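Local coordinates for putative phosphinothricin n-acetyltransferase (PDB 2JLM), which probably transfers the acetyl group of acetyl-CoA to the amino group of L-methionine sulfone and L-methionine sulfoximine, at residues D[73-81]-D[111-122]. Numbering follows the deposited sequence.
Sequences LLGFASWGS and LMNELIKRAVES
W79 reaches from strand 73-81 to L115 and A119 in the last two turns of helix 111-121, and to S122 just beyond it. Its CB leaves CA toward the helix. The first torsion (chi1 73°) then tucks CG over the backbone, flanked by N and C, and the six-membered ring is carried up to the helix. CE3 meets L115 first, with L115 CD1 3.8 Å away. CZ3 comes next and lies 3.6 Å from L115 O and 3.9 Å from A119 CB. At the far corner, CH2 is 3.6 Å from A119 CA. L115 O, R118 C and S122 OG meet the rim of the ring rather than its faces. S122 OG is turned to R118 O in a 2.7 Å hydrogen bond, with the donor above the carbonyl plane. On the pyrrole side, W79 NE1 bonds a PEG molecule, probably from the crystallisation liquor. The ring of F61 also meets the indole, steeply inclined to it.

L115 also serves the strand. With CG anti to its backbone N (chi1 -163°), it sends CD2 to S78 O, 3.6 Å away, and on to the methyl of A77. One turn earlier, L111 faces A77 with its CB, and L111 CD1 rests on the G75-F76 peptide, 3.7 Å from G75 C.

I64 of strand 63-68 and H94 of strand 91-98 also touch L115. The contact is mostly apolar packing. Strand and helix run roughly parallel, 30° apart with axes 8.3 Å from each other, as a helix layered on the central mixed sheet of the GNAT fold.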
# COMPACT_ATOMS: atom_id res chain seq x y z
N LEU D 73 23.67 -10.44 4.20
CA LEU D 73 22.51 -10.55 5.07
C LEU D 73 22.90 -11.21 6.39
O LEU D 73 23.22 -12.40 6.43
CB LEU D 73 21.38 -11.34 4.40
CG LEU D 73 20.03 -11.32 5.11
CD1 LEU D 73 19.41 -9.93 5.12
CD2 LEU D 73 19.10 -12.32 4.47
N LEU D 74 22.90 -10.42 7.47
CA LEU D 74 23.30 -10.90 8.79
C LEU D 74 22.19 -11.69 9.47
O LEU D 74 22.44 -12.49 10.37
CB LEU D 74 23.71 -9.73 9.70
CG LEU D 74 24.91 -8.93 9.21
CD1 LEU D 74 25.51 -8.13 10.36
CD2 LEU D 74 25.97 -9.85 8.60
N GLY D 75 20.96 -11.47 9.03
CA GLY D 75 19.82 -12.11 9.64
C GLY D 75 18.58 -11.30 9.33
O GLY D 75 18.68 -10.18 8.82
N PHE D 76 17.42 -11.87 9.63
CA PHE D 76 16.15 -11.22 9.32
C PHE D 76 15.07 -11.54 10.35
O PHE D 76 15.18 -12.49 11.13
CB PHE D 76 15.68 -11.61 7.91
CG PHE D 76 15.29 -13.05 7.77
CD1 PHE D 76 13.96 -13.42 7.83
CD2 PHE D 76 16.25 -14.03 7.59
CE1 PHE D 76 13.59 -14.76 7.71
CE2 PHE D 76 15.89 -15.36 7.46
CZ PHE D 76 14.56 -15.72 7.53
N ALA D 77 14.03 -10.72 10.38
CA ALA D 77 12.91 -10.97 11.26
C ALA D 77 11.66 -10.77 10.44
O ALA D 77 11.67 -10.04 9.45
CB ALA D 77 12.92 -10.02 12.45
N SER D 78 10.58 -11.42 10.84
CA SER D 78 9.36 -11.36 10.06
C SER D 78 8.19 -11.81 10.93
O SER D 78 8.40 -12.30 12.04
CB SER D 78 9.49 -12.26 8.84
OG SER D 78 8.40 -12.10 7.96
N TRP D 79 6.97 -11.63 10.45
CA TRP D 79 5.81 -12.26 11.08
C TRP D 79 4.84 -12.81 10.06
O TRP D 79 4.93 -12.52 8.87
CB TRP D 79 5.11 -11.33 12.08
CG TRP D 79 4.33 -10.21 11.48
CD1 TRP D 79 3.28 -10.32 10.61
CD2 TRP D 79 4.50 -8.81 11.74
NE1 TRP D 79 2.81 -9.07 10.29
CE2 TRP D 79 3.54 -8.13 10.97
CE3 TRP D 79 5.38 -8.07 12.52
CZ2 TRP D 79 3.43 -6.75 10.96
CZ3 TRP D 79 5.28 -6.69 12.52
CH2 TRP D 79 4.31 -6.04 11.74
N GLY D 80 3.92 -13.64 10.53
CA GLY D 80 2.87 -14.21 9.71
C GLY D 80 1.65 -14.43 10.58
O GLY D 80 1.60 -13.99 11.74
N SER D 81 0.66 -15.11 10.04
CA SER D 81 -0.53 -15.41 10.81
C SER D 81 -0.15 -16.26 12.02
O SER D 81 0.70 -17.14 11.92
CB SER D 81 -1.54 -16.16 9.93
OG SER D 81 -2.85 -16.00 10.43
N LEU D 111 16.90 -6.59 15.54
CA LEU D 111 15.85 -6.95 14.61
C LEU D 111 14.49 -7.01 15.31
O LEU D 111 13.50 -6.47 14.81
CB LEU D 111 16.18 -8.27 13.91
CG LEU D 111 17.29 -8.13 12.86
CD1 LEU D 111 17.93 -9.48 12.52
CD2 LEU D 111 16.78 -7.43 11.58
N MET D 112 14.45 -7.63 16.49
CA MET D 112 13.20 -7.67 17.25
C MET D 112 12.71 -6.26 17.58
O MET D 112 11.53 -5.95 17.43
CB MET D 112 13.33 -8.51 18.52
CG MET D 112 13.19 -10.01 18.27
SD MET D 112 11.72 -10.44 17.29
CE MET D 112 10.45 -9.77 18.36
N ASN D 113 13.62 -5.38 18.01
CA ASN D 113 13.22 -4.01 18.29
C ASN D 113 12.60 -3.33 17.08
O ASN D 113 11.61 -2.62 17.19
CB ASN D 113 14.40 -3.19 18.83
CG ASN D 113 14.55 -3.31 20.34
OD1 ASN D 113 13.57 -3.45 21.07
ND2 ASN D 113 15.79 -3.24 20.81
N GLU D 114 13.20 -3.54 15.92
CA GLU D 114 12.70 -2.91 14.70
C GLU D 114 11.35 -3.55 14.31
O GLU D 114 10.41 -2.85 13.94
CB GLU D 114 13.75 -3.01 13.59
CG GLU D 114 13.52 -2.10 12.39
CD GLU D 114 13.82 -0.62 12.66
OE1 GLU D 114 14.26 -0.27 13.78
OE2 GLU D 114 13.62 0.20 11.74
N LEU D 115 11.24 -4.87 14.43
CA LEU D 115 9.98 -5.57 14.13
C LEU D 115 8.84 -5.10 15.03
O LEU D 115 7.71 -4.96 14.58
CB LEU D 115 10.14 -7.08 14.29
CG LEU D 115 9.04 -7.88 13.61
CD1 LEU D 115 9.11 -7.65 12.11
CD2 LEU D 115 9.17 -9.35 13.94
N ILE D 116 9.14 -4.87 16.30
CA ILE D 116 8.12 -4.43 17.24
C ILE D 116 7.63 -3.02 16.90
O ILE D 116 6.42 -2.73 16.97
CB ILE D 116 8.65 -4.48 18.68
CG1 ILE D 116 8.91 -5.94 19.07
CG2 ILE D 116 7.68 -3.82 19.66
CD1 ILE D 116 9.57 -6.10 20.44
N LYS D 117 8.57 -2.16 16.51
CA LYS D 117 8.22 -0.83 16.03
C LYS D 117 7.27 -0.96 14.84
O LYS D 117 6.27 -0.26 14.77
CB LYS D 117 9.47 -0.04 15.64
CG LYS D 117 10.17 0.64 16.83
CD LYS D 117 11.46 1.35 16.41
N ARG D 118 7.58 -1.88 13.93
CA ARG D 118 6.73 -2.11 12.77
C ARG D 118 5.33 -2.61 13.16
O ARG D 118 4.34 -2.24 12.52
CB ARG D 118 7.40 -3.10 11.81
CG ARG D 118 6.79 -3.12 10.40
CD ARG D 118 7.07 -1.81 9.66
NE ARG D 118 8.51 -1.59 9.54
CZ ARG D 118 9.25 -2.06 8.54
NH1 ARG D 118 10.56 -1.83 8.52
NH2 ARG D 118 8.69 -2.75 7.56
N ALA D 119 5.26 -3.45 14.19
CA ALA D 119 3.98 -3.98 14.67
C ALA D 119 3.08 -2.85 15.16
O ALA D 119 1.89 -2.81 14.84
CB ALA D 119 4.19 -5.01 15.81
N VAL D 120 3.66 -1.94 15.93
CA VAL D 120 2.92 -0.79 16.45
C VAL D 120 2.32 0.03 15.31
O VAL D 120 1.18 0.50 15.40
CB VAL D 120 3.82 0.10 17.31
CG1 VAL D 120 3.08 1.34 17.77
CG2 VAL D 120 4.33 -0.69 18.50
N GLU D 121 3.08 0.19 14.23
CA GLU D 121 2.59 0.90 13.06
C GLU D 121 1.53 0.11 12.32
O GLU D 121 0.69 0.68 11.64
CB GLU D 121 3.73 1.23 12.09
CG GLU D 121 4.79 2.17 12.68
CD GLU D 121 6.08 2.17 11.87
OE1 GLU D 121 6.03 1.90 10.65
OE2 GLU D 121 7.15 2.43 12.47
N SER D 122 1.58 -1.21 12.45
CA SER D 122 0.68 -2.07 11.68
C SER D 122 -0.59 -2.43 12.45
O SER D 122 -1.36 -3.30 12.03
CB SER D 122 1.42 -3.32 11.20
OG SER D 122 2.62 -2.95 10.52